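Putative uncharacterized protein (PDB 4FBD) is of unknown function, a conserved hypothetical protein of Toxoplasma gondii in the DUF3228 family, with a mixed alpha/beta architecture. Local coordinates at residues L36-L40 with F66-N71; R91-I95 with Q189-S194; L154-I160 with A178-I184. All coordinates share one frame; numbering follows the deposited sequence.

How the contacts relate
From the N terminus, contact 1 closes first: 36-40, which ends in the short edge strand 39-40, meets helix 63-76 through 66-71 after a loop of 25 residues. Contact 2 opens only later, at 91-95 on strand 90-96, and closes across 93 residues at 189-194, the end of strand 181-189 and the loop after it. Contact 3, between 154-160 and 178-184, is nested inside that long loop. All three reach one five-stranded mixed sheet. Gly-39 pairs with Trp-181 and Ile-183, joining contacts 1 and 3; Arg-91 O probably accepts from Leu-154 N, joining contacts 2 and 3; Val-70 packs on Ile-95 between contacts 1 and 2.

Contact 1: L36-L40 with F66-N71; sequences LPLGL and FLEKVN
Asn-71 turns its carboxamide to the backbone of Leu-38 and grips both its N-H and its carbonyl, pinning helix 63-76 to the segment that leads into edge strand 39-40 of the five-stranded mixed sheet. With CG anti to its own carbonyl carbon (chi1 -76°), the amide reaches the backbone of Leu-38 with both its oxygen and its nitrogen in use. Leu-38 N donates to Asn-71 OD1 at 2.8 Å, tilted somewhat from the plane of that carbonyl. The return bond, Asn-71 ND2 to Leu-38 O at 3.1 Å, is nearly straight (176°) and runs in both the amide plane of Asn-71 and the carbonyl plane of Leu-38, on a lone pair. Two bonds to one residue fix the rotation of the amide, and the CB of Pro-37, which follows a cis peptide bond, lies against it.

One helical turn earlier, Leu-67 extends its branched end to the same carbonyl, its CD1 above the carbonyl plane and 3.2 Å from Leu-38 O. Leu-40 lies across the neighbouring Phe-66 at about a right angle, its CD2 3.9 Å from Phe-66 CD2, while its CB meets Leu-67 CD1. One face of the Phe-66 ring carries Val-70 CG2 from the next turn of the helix, and Phe-98 adds a second ring nearby. Leu-38 also packs on Trp-181 and Leu-154, so its side chain lies between helix and sheet. Its CD1 meets the other methyl of Val-70, CG1, at 4.0 Å, the two side chains crossing at about a right angle.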
loop_
_atom_site.group_PDB
_atom_site.type_symbol
_atom_site.label_atom_id
_atom_site.label_comp_id
_atom_site.label_asym_id
_atom_site.label_seq_id
_atom_site.Cartn_x
_atom_site.Cartn_y
_atom_site.Cartn_z
ATOM N N LEU A 36 -11.206 -34.244 -20.846
ATOM C CA LEU A 36 -10.865 -34.832 -19.551
ATOM C C LEU A 36 -10.147 -36.150 -19.814
ATOM O O LEU A 36 -10.397 -36.803 -20.813
ATOM C CB LEU A 36 -12.099 -35.070 -18.672
ATOM C CG LEU A 36 -12.814 -33.855 -18.072
ATOM C CD1 LEU A 36 -14.040 -34.286 -17.300
ATOM C CD2 LEU A 36 -11.896 -33.051 -17.171
ATOM N N PRO A 37 -9.268 -36.569 -18.913
ATOM C CA PRO A 37 -8.894 -35.947 -17.655
ATOM C C PRO A 37 -8.011 -34.716 -17.802
ATOM O O PRO A 37 -7.527 -34.408 -18.891
ATOM C CB PRO A 37 -8.084 -37.042 -16.975
ATOM C CG PRO A 37 -7.427 -37.759 -18.115
ATOM C CD PRO A 37 -8.410 -37.725 -19.233
ATOM N N LEU A 38 -7.826 -34.025 -16.688
ATOM C CA LEU A 38 -6.956 -32.877 -16.629
ATOM C C LEU A 38 -5.528 -33.355 -16.550
ATOM O O LEU A 38 -5.245 -34.431 -15.987
ATOM C CB LEU A 38 -7.226 -32.075 -15.364
ATOM C CG LEU A 38 -8.605 -31.474 -15.190
ATOM C CD1 LEU A 38 -8.657 -30.886 -13.808
ATOM C CD2 LEU A 38 -8.939 -30.455 -16.246
ATOM N N GLY A 39 -4.620 -32.554 -17.081
ATOM C CA GLY A 39 -3.202 -32.865 -17.008
ATOM C C GLY A 39 -2.539 -32.000 -15.961
ATOM O O GLY A 39 -3.195 -31.253 -15.233
ATOM N N LEU A 40 -1.231 -32.079 -15.893
ATOM C CA LEU A 40 -0.474 -31.291 -14.958
ATOM C C LEU A 40 0.877 -30.990 -15.549
ATOM O O LEU A 40 1.724 -31.861 -15.590
ATOM C CB LEU A 40 -0.306 -32.054 -13.646
ATOM C CG LEU A 40 0.549 -31.381 -12.559
ATOM C CD1 LEU A 40 -0.067 -30.098 -12.100
ATOM C CD2 LEU A 40 0.721 -32.309 -11.373
ATOM N N PHE A 66 -1.259 -37.234 -7.351
ATOM C CA PHE A 66 -1.983 -35.985 -7.217
ATOM C C PHE A 66 -3.000 -35.813 -8.351
ATOM O O PHE A 66 -4.174 -35.543 -8.123
ATOM C CB PHE A 66 -0.982 -34.840 -7.246
ATOM C CG PHE A 66 -1.613 -33.505 -7.186
ATOM C CD1 PHE A 66 -2.093 -33.016 -5.991
ATOM C CD2 PHE A 66 -1.736 -32.737 -8.326
ATOM C CE1 PHE A 66 -2.693 -31.779 -5.931
ATOM C CE2 PHE A 66 -2.333 -31.505 -8.283
ATOM C CZ PHE A 66 -2.814 -31.013 -7.079
ATOM N N LEU A 67 -2.529 -35.989 -9.574
ATOM C CA LEU A 67 -3.366 -35.827 -10.759
ATOM C C LEU A 67 -4.485 -36.873 -10.777
ATOM O O LEU A 67 -5.622 -36.595 -11.166
ATOM C CB LEU A 67 -2.499 -35.967 -12.007
ATOM C CG LEU A 67 -3.186 -35.612 -13.306
ATOM C CD1 LEU A 67 -3.672 -34.169 -13.218
ATOM C CD2 LEU A 67 -2.226 -35.819 -14.503
ATOM N N GLU A 68 -4.153 -38.065 -10.321
ATOM C CA GLU A 68 -5.117 -39.129 -10.264
ATOM C C GLU A 68 -6.247 -38.780 -9.293
ATOM O O GLU A 68 -7.427 -38.938 -9.622
ATOM C CB GLU A 68 -4.423 -40.424 -9.837
ATOM C CG GLU A 68 -5.200 -41.695 -10.150
ATOM C CD GLU A 68 -6.412 -41.928 -9.268
ATOM O OE1 GLU A 68 -6.654 -41.123 -8.345
ATOM O OE2 GLU A 68 -7.117 -42.945 -9.490
ATOM N N LYS A 69 -5.893 -38.309 -8.101
ATOM C CA LYS A 69 -6.913 -37.953 -7.109
ATOM C C LYS A 69 -7.721 -36.736 -7.543
ATOM O O LYS A 69 -8.916 -36.650 -7.261
ATOM C CB LYS A 69 -6.296 -37.771 -5.728
ATOM C CG LYS A 69 -5.744 -39.073 -5.175
ATOM C CD LYS A 69 -5.345 -38.951 -3.723
ATOM C CE LYS A 69 -4.820 -40.275 -3.177
ATOM N NZ LYS A 69 -4.431 -40.119 -1.748
ATOM N N VAL A 70 -7.079 -35.804 -8.244
ATOM C CA VAL A 70 -7.786 -34.633 -8.768
ATOM C C VAL A 70 -8.845 -35.111 -9.748
ATOM O O VAL A 70 -10.022 -34.754 -9.634
ATOM C CB VAL A 70 -6.860 -33.672 -9.515
ATOM C CG1 VAL A 70 -7.678 -32.743 -10.412
ATOM C CG2 VAL A 70 -6.009 -32.904 -8.537
ATOM N N ASN A 71 -8.427 -35.922 -10.712
ATOM C CA ASN A 71 -9.366 -36.462 -11.697
ATOM C C ASN A 71 -10.484 -37.314 -11.078
ATOM O O ASN A 71 -11.639 -37.246 -11.501
ATOM C CB ASN A 71 -8.590 -37.203 -12.786
ATOM C CG ASN A 71 -7.930 -36.237 -13.749
ATOM O OD1 ASN A 71 -8.599 -35.359 -14.299
ATOM N ND2 ASN A 71 -6.634 -36.376 -13.951
#

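Contact 2: R91-I95 with Q189-S194; sequences RHLYI and QNEKYS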
loop_
_atom_site.group_PDB
_atom_site.type_symbol
_atom_site.label_atom_id
_atom_site.label_comp_id
_atom_site.label_asym_id
_atom_site.label_seq_id
_atom_site.Cartn_x
_atom_site.Cartn_y
_atom_site.Cartn_z
ATOM N N ARG A 91 -8.736 -21.124 -16.808
ATOM C CA ARG A 91 -9.926 -21.642 -16.159
ATOM C C ARG A 91 -9.521 -22.156 -14.836
ATOM O O ARG A 91 -8.376 -22.430 -14.649
ATOM C CB ARG A 91 -10.547 -22.742 -17.002
ATOM C CG ARG A 91 -11.393 -23.706 -16.236
ATOM C CD ARG A 91 -12.468 -24.151 -17.048
ATOM N NE ARG A 91 -13.463 -23.084 -17.270
ATOM C CZ ARG A 91 -14.441 -23.176 -18.176
ATOM N NH1 ARG A 91 -14.539 -24.264 -18.954
ATOM N NH2 ARG A 91 -15.316 -22.185 -18.323
ATOM N N HIS A 92 -10.441 -22.267 -13.887
ATOM C CA HIS A 92 -10.051 -22.807 -12.602
ATOM C C HIS A 92 -11.178 -23.492 -11.846
ATOM O O HIS A 92 -12.338 -23.242 -12.102
ATOM C CB HIS A 92 -9.404 -21.699 -11.767
ATOM C CG HIS A 92 -10.344 -20.618 -11.357
ATOM N ND1 HIS A 92 -10.755 -20.454 -10.050
ATOM C CD2 HIS A 92 -10.981 -19.667 -12.078
ATOM C CE1 HIS A 92 -11.583 -19.427 -9.980
ATOM N NE2 HIS A 92 -11.741 -18.935 -11.196
ATOM N N LEU A 93 -10.819 -24.386 -10.938
ATOM C CA LEU A 93 -11.805 -25.059 -10.117
ATOM C C LEU A 93 -11.282 -25.235 -8.697
ATOM O O LEU A 93 -10.071 -25.255 -8.470
ATOM C CB LEU A 93 -12.165 -26.439 -10.660
ATOM C CG LEU A 93 -10.997 -27.403 -10.806
ATOM C CD1 LEU A 93 -11.463 -28.866 -10.821
ATOM C CD2 LEU A 93 -10.189 -27.031 -12.068
ATOM N N TYR A 94 -12.217 -25.385 -7.768
ATOM C CA TYR A 94 -11.937 -25.607 -6.361
ATOM C C TYR A 94 -12.240 -27.019 -6.014
ATOM O O TYR A 94 -13.277 -27.507 -6.383
ATOM C CB TYR A 94 -12.830 -24.719 -5.499
ATOM C CG TYR A 94 -12.557 -23.306 -5.788
ATOM C CD1 TYR A 94 -11.437 -22.694 -5.258
ATOM C CD2 TYR A 94 -13.357 -22.589 -6.642
ATOM C CE1 TYR A 94 -11.137 -21.403 -5.552
ATOM C CE2 TYR A 94 -13.076 -21.270 -6.922
ATOM C CZ TYR A 94 -11.954 -20.695 -6.367
ATOM O OH TYR A 94 -11.610 -19.428 -6.660
ATOM N N ILE A 95 -11.314 -27.689 -5.345
ATOM C CA ILE A 95 -11.510 -29.044 -4.901
ATOM C C ILE A 95 -11.074 -29.121 -3.409
ATOM O O ILE A 95 -10.339 -28.238 -2.909
ATOM C CB ILE A 95 -10.666 -30.043 -5.728
ATOM C CG1 ILE A 95 -9.167 -29.850 -5.447
ATOM C CG2 ILE A 95 -10.933 -29.895 -7.246
ATOM C CD1 ILE A 95 -8.254 -30.903 -6.131
ATOM N N GLN A 189 -6.191 -22.341 -0.183
ATOM C CA GLN A 189 -6.896 -21.223 0.390
ATOM C C GLN A 189 -8.195 -21.708 1.030
ATOM O O GLN A 189 -8.640 -22.826 0.789
ATOM C CB GLN A 189 -7.151 -20.157 -0.674
ATOM C CG GLN A 189 -7.991 -20.625 -1.868
ATOM C CD GLN A 189 -8.155 -19.555 -2.902
ATOM O OE1 GLN A 189 -7.173 -19.116 -3.485
ATOM N NE2 GLN A 189 -9.415 -19.129 -3.165
ATOM N N ASN A 190 -8.776 -20.880 1.886
ATOM C CA ASN A 190 -9.990 -21.248 2.595
ATOM C C ASN A 190 -11.205 -20.667 1.952
ATOM O O ASN A 190 -12.288 -21.013 2.310
ATOM C CB ASN A 190 -9.890 -20.802 4.060
ATOM C CG ASN A 190 -8.809 -21.573 4.807
ATOM O OD1 ASN A 190 -8.798 -22.798 4.789
ATOM N ND2 ASN A 190 -7.914 -20.864 5.478
ATOM N N GLU A 191 -11.022 -19.785 0.982
ATOM C CA GLU A 191 -12.141 -19.184 0.307
ATOM C C GLU A 191 -12.403 -19.880 -1.046
ATOM O O GLU A 191 -11.464 -20.320 -1.729
ATOM C CB GLU A 191 -11.882 -17.699 0.073
ATOM C CG GLU A 191 -11.579 -16.877 1.337
ATOM C CD GLU A 191 -10.137 -16.953 1.791
ATOM O OE1 GLU A 191 -9.263 -17.435 1.035
ATOM O OE2 GLU A 191 -9.874 -16.496 2.901
ATOM N N LYS A 192 -13.680 -19.974 -1.392
ATOM C CA LYS A 192 -14.177 -20.557 -2.651
ATOM C C LYS A 192 -14.314 -19.482 -3.738
ATOM O O LYS A 192 -15.278 -19.479 -4.472
ATOM C CB LYS A 192 -15.556 -21.207 -2.421
ATOM C CG LYS A 192 -15.689 -22.741 -2.477
ATOM C CD LYS A 192 -15.930 -23.225 -3.940
ATOM C CE LYS A 192 -16.628 -24.611 -4.043
ATOM N NZ LYS A 192 -15.864 -25.744 -3.448
ATOM N N TYR A 193 -13.366 -18.548 -3.809
ATOM C CA TYR A 193 -13.362 -17.534 -4.857
ATOM C C TYR A 193 -11.919 -17.075 -5.082
ATOM O O TYR A 193 -11.043 -17.361 -4.265
ATOM C CB TYR A 193 -14.351 -16.381 -4.558
ATOM C CG TYR A 193 -14.068 -15.603 -3.298
ATOM C CD1 TYR A 193 -14.587 -16.009 -2.060
ATOM C CD2 TYR A 193 -13.284 -14.463 -3.332
ATOM C CE1 TYR A 193 -14.309 -15.303 -0.890
ATOM C CE2 TYR A 193 -12.997 -13.744 -2.158
ATOM C CZ TYR A 193 -13.516 -14.168 -0.954
ATOM O OH TYR A 193 -13.247 -13.450 0.178
ATOM N N SER A 194 -11.651 -16.456 -6.227
ATOM C CA SER A 194 -10.302 -15.978 -6.557
ATOM C C SER A 194 -9.878 -14.971 -5.520
ATOM O O SER A 194 -10.541 -13.974 -5.305
ATOM C CB SER A 194 -10.256 -15.301 -7.923
ATOM O OG SER A 194 -10.485 -16.225 -8.979
#
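His-92 approaches Ser-194 through the outer part of its imidazole, with CE1 3.5 Å from Ser-194 OG. The ring is held at ND1, which is hydrogen-bonded to Asp-151 of the adjoining strand 149-156; this fixes its rotation and presents CE1 and NE2 to the serine. At the edge of this imidazole, in its plane, stands the CZ of Tyr-94, so the two side chains sit next to each other on the same side of strand 90-96.

Two residues on, Tyr-94 carries most of the contact. Its CG lies anti to the carbonyl carbon (chi1 -62°), and the ring reaches out from the strand to the segment 189-194, which starts on the last residue of strand 181-189, a member of the same five-stranded mixed sheet, and runs on as a loop whose backbone lies against the phenol. Lys-192 CA sits over the ring face in a CH-pi contact, 4.2 Å from the centroid and only 6° off the normal. The lysine side chain then doubles back alongside the tyrosine in the opposite direction, bringing its CD within 3.8 Å of Tyr-94 CB.

Beside CE1 of the phenol lies the carboxamide of Gln-189, its plane 45° from the ring; NE2 is 3.7 Å from Tyr-94 CE1. That nitrogen also braces the loop from within, donating to Glu-191 O at 2.8 Å in an almost straight bond that lies in the amide plane of Gln-189. Its approach to Tyr-193 O is unusually short, and the details there are doubtful.

Contact 3: L154-I160 with A178-I184; sequences LYSREQI and APAWSII
Arg-157 sets off with CG anti to the backbone N (chi1 179°) and bends at chi3 (-60°), bringing the edge of its guanidinium to Ala-178 O, in the loop that leads into strand 181-189. There NE and NH2 grip one oxygen side-on, NE 2.9 Å and NH2 3.0 Å from Ala-178 O. The acceptor lies close to the guanidinium plane, but NE stands above the carbonyl plane whereas NH2 comes in nearly on the line of the C=O bond. Ala-180 CA packs over one face of the group, and NH1 forms a salt bridge with Glu-158 OE2, using the syn lone pair of that oxygen.

Strands 149-156 and 181-189 pair antiparallel as neighbours in the five-stranded mixed sheet. Tyr-155 and Ser-182 form the hydrogen-bonded pair, Tyr-155 N meeting Ser-182 O at 3.0 Å with the reciprocal bond of equal length. On the sheet face of Leu-154 and Trp-181, the leucine crosses the indole at about a right angle, its CB 3.8 Å from Trp-181 CE3. The other face brings Ile-184 CG1 obliquely against the Tyr-155 ring, and Ile-160, from the first turn of helix 157-166, slides past Ile-184 in the opposite direction, its CD1 reaching Ser-182 CB at 3.3 Å.

Where strand gives way to helix, Ser-156 is the N-cap: its OG accepts from Gln-159 N at 3.0 Å. The strand pairing and the two bonds from Arg-157 to Ala-178 O hold this junction to 178-184, while the cap secures the helix's own first turn, and Glu-158 probably helps balance the charge of Arg-157.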
loop_
_atom_site.group_PDB
_atom_site.type_symbol
_atom_site.label_atom_id
_atom_site.label_comp_id
_atom_site.label_asym_id
_atom_site.label_seq_id
_atom_site.Cartn_x
_atom_site.Cartn_y
_atom_site.Cartn_z
ATOM N N LEU A 154 -6.035 -23.715 -14.458
ATOM C CA LEU A 154 -5.807 -24.457 -15.691
ATOM C C LEU A 154 -5.459 -23.569 -16.880
ATOM O O LEU A 154 -5.896 -22.435 -16.967
ATOM C CB LEU A 154 -7.073 -25.237 -16.054
ATOM C CG LEU A 154 -7.593 -26.199 -14.980
ATOM C CD1 LEU A 154 -8.856 -26.882 -15.435
ATOM C CD2 LEU A 154 -6.549 -27.233 -14.588
ATOM N N TYR A 155 -4.646 -24.102 -17.784
ATOM C CA TYR A 155 -4.290 -23.434 -19.041
ATOM C C TYR A 155 -4.576 -24.410 -20.135
ATOM O O TYR A 155 -4.439 -25.613 -19.932
ATOM C CB TYR A 155 -2.818 -22.989 -19.080
ATOM C CG TYR A 155 -2.598 -21.543 -18.653
ATOM C CD1 TYR A 155 -2.974 -21.099 -17.390
ATOM C CD2 TYR A 155 -1.999 -20.627 -19.518
ATOM C CE1 TYR A 155 -2.770 -19.779 -16.999
ATOM C CE2 TYR A 155 -1.789 -19.310 -19.144
ATOM C CZ TYR A 155 -2.182 -18.891 -17.881
ATOM O OH TYR A 155 -1.979 -17.590 -17.500
ATOM N N SER A 156 -4.999 -23.901 -21.286
ATOM C CA SER A 156 -5.261 -24.751 -22.425
ATOM C C SER A 156 -3.955 -25.398 -22.861
ATOM O O SER A 156 -2.877 -24.963 -22.459
ATOM C CB SER A 156 -5.825 -23.948 -23.602
ATOM O OG SER A 156 -4.878 -23.003 -24.072
ATOM N N ARG A 157 -4.082 -26.452 -23.657
ATOM C CA ARG A 157 -2.943 -27.169 -24.242
ATOM C C ARG A 157 -2.150 -26.194 -25.129
ATOM O O ARG A 157 -0.924 -26.192 -25.153
ATOM C CB ARG A 157 -3.482 -28.306 -25.109
ATOM C CG ARG A 157 -2.443 -29.123 -25.792
ATOM C CD ARG A 157 -3.026 -29.912 -26.967
ATOM N NE ARG A 157 -4.085 -30.849 -26.605
ATOM C CZ ARG A 157 -5.382 -30.728 -26.904
ATOM N NH1 ARG A 157 -5.837 -29.706 -27.605
ATOM N NH2 ARG A 157 -6.233 -31.668 -26.515
ATOM N N GLU A 158 -2.892 -25.352 -25.834
ATOM C CA GLU A 158 -2.339 -24.360 -26.745
ATOM C C GLU A 158 -1.440 -23.378 -25.999
ATOM O O GLU A 158 -0.249 -23.271 -26.300
ATOM C CB GLU A 158 -3.479 -23.633 -27.469
ATOM C CG GLU A 158 -4.299 -24.551 -28.417
ATOM C CD GLU A 158 -4.942 -25.775 -27.714
ATOM O OE1 GLU A 158 -5.544 -25.628 -26.617
ATOM O OE2 GLU A 158 -4.847 -26.889 -28.277
ATOM N N GLN A 159 -1.999 -22.690 -25.005
ATOM C CA GLN A 159 -1.218 -21.741 -24.223
ATOM C C GLN A 159 0.014 -22.352 -23.558
ATOM O O GLN A 159 1.049 -21.694 -23.465
ATOM C CB GLN A 159 -2.089 -21.027 -23.196
ATOM C CG GLN A 159 -2.896 -19.875 -23.780
ATOM C CD GLN A 159 -2.063 -18.633 -24.096
ATOM O OE1 GLN A 159 -0.863 -18.581 -23.826
ATOM N NE2 GLN A 159 -2.710 -17.620 -24.654
ATOM N N ILE A 160 -0.088 -23.587 -23.086
ATOM C CA ILE A 160 1.076 -24.255 -22.484
ATOM C C ILE A 160 2.189 -24.451 -23.525
ATOM O O ILE A 160 3.360 -24.195 -23.240
ATOM C CB ILE A 160 0.719 -25.605 -21.859
ATOM C CG1 ILE A 160 -0.138 -25.385 -20.605
ATOM C CG2 ILE A 160 1.976 -26.358 -21.463
ATOM C CD1 ILE A 160 -0.544 -26.673 -19.929
ATOM N N ALA A 178 -2.254 -34.454 -25.952
ATOM C CA ALA A 178 -2.009 -33.898 -24.628
ATOM C C ALA A 178 -3.338 -33.475 -24.030
ATOM O O ALA A 178 -4.254 -33.116 -24.743
ATOM C CB ALA A 178 -1.057 -32.694 -24.724
ATOM N N PRO A 179 -3.461 -33.505 -22.709
ATOM C CA PRO A 179 -4.745 -33.070 -22.164
ATOM C C PRO A 179 -5.159 -31.665 -22.660
ATOM O O PRO A 179 -4.292 -30.810 -22.929
ATOM C CB PRO A 179 -4.495 -33.051 -20.650
ATOM C CG PRO A 179 -3.341 -34.002 -20.414
ATOM C CD PRO A 179 -2.522 -33.982 -21.672
ATOM N N ALA A 180 -6.464 -31.429 -22.778
ATOM C CA ALA A 180 -6.955 -30.133 -23.242
ATOM C C ALA A 180 -6.634 -29.048 -22.213
ATOM O O ALA A 180 -6.248 -27.946 -22.563
ATOM C CB ALA A 180 -8.448 -30.194 -23.533
ATOM N N TRP A 181 -6.758 -29.401 -20.940
ATOM C CA TRP A 181 -6.481 -28.484 -19.849
ATOM C C TRP A 181 -5.452 -29.062 -18.948
ATOM O O TRP A 181 -5.530 -30.228 -18.608
ATOM C CB TRP A 181 -7.751 -28.260 -19.022
ATOM C CG TRP A 181 -8.784 -27.580 -19.808
ATOM C CD1 TRP A 181 -9.818 -28.155 -20.467
ATOM C CD2 TRP A 181 -8.856 -26.180 -20.078
ATOM N NE1 TRP A 181 -10.555 -27.197 -21.114
ATOM C CE2 TRP A 181 -9.981 -25.973 -20.894
ATOM C CE3 TRP A 181 -8.079 -25.081 -19.702
ATOM C CZ2 TRP A 181 -10.353 -24.711 -21.352
ATOM C CZ3 TRP A 181 -8.456 -23.818 -20.144
ATOM C CH2 TRP A 181 -9.584 -23.645 -20.959
ATOM N N SER A 182 -4.487 -28.253 -18.533
ATOM C CA SER A 182 -3.491 -28.734 -17.591
ATOM C C SER A 182 -3.319 -27.778 -16.436
ATOM O O SER A 182 -3.341 -26.571 -16.605
ATOM C CB SER A 182 -2.133 -29.006 -18.260
ATOM O OG SER A 182 -2.204 -30.175 -19.058
ATOM N N ILE A 183 -3.117 -28.352 -15.265
ATOM C CA ILE A 183 -2.900 -27.584 -14.052
ATOM C C ILE A 183 -1.503 -26.937 -14.118
ATOM O O ILE A 183 -0.499 -27.635 -14.278
ATOM C CB ILE A 183 -2.980 -28.514 -12.830
ATOM C CG1 ILE A 183 -4.395 -29.118 -12.737
ATOM C CG2 ILE A 183 -2.533 -27.769 -11.544
ATOM C CD1 ILE A 183 -4.495 -30.271 -11.791
ATOM N N ILE A 184 -1.460 -25.609 -14.028
ATOM C CA ILE A 184 -0.208 -24.861 -14.044
ATOM C C ILE A 184 0.066 -24.178 -12.678
ATOM O O ILE A 184 1.191 -23.784 -12.381
ATOM C CB ILE A 184 -0.155 -23.849 -15.218
ATOM C CG1 ILE A 184 -1.301 -22.847 -15.168
ATOM C CG2 ILE A 184 -0.166 -24.560 -16.568
ATOM C CD1 ILE A 184 -1.121 -21.751 -14.177
#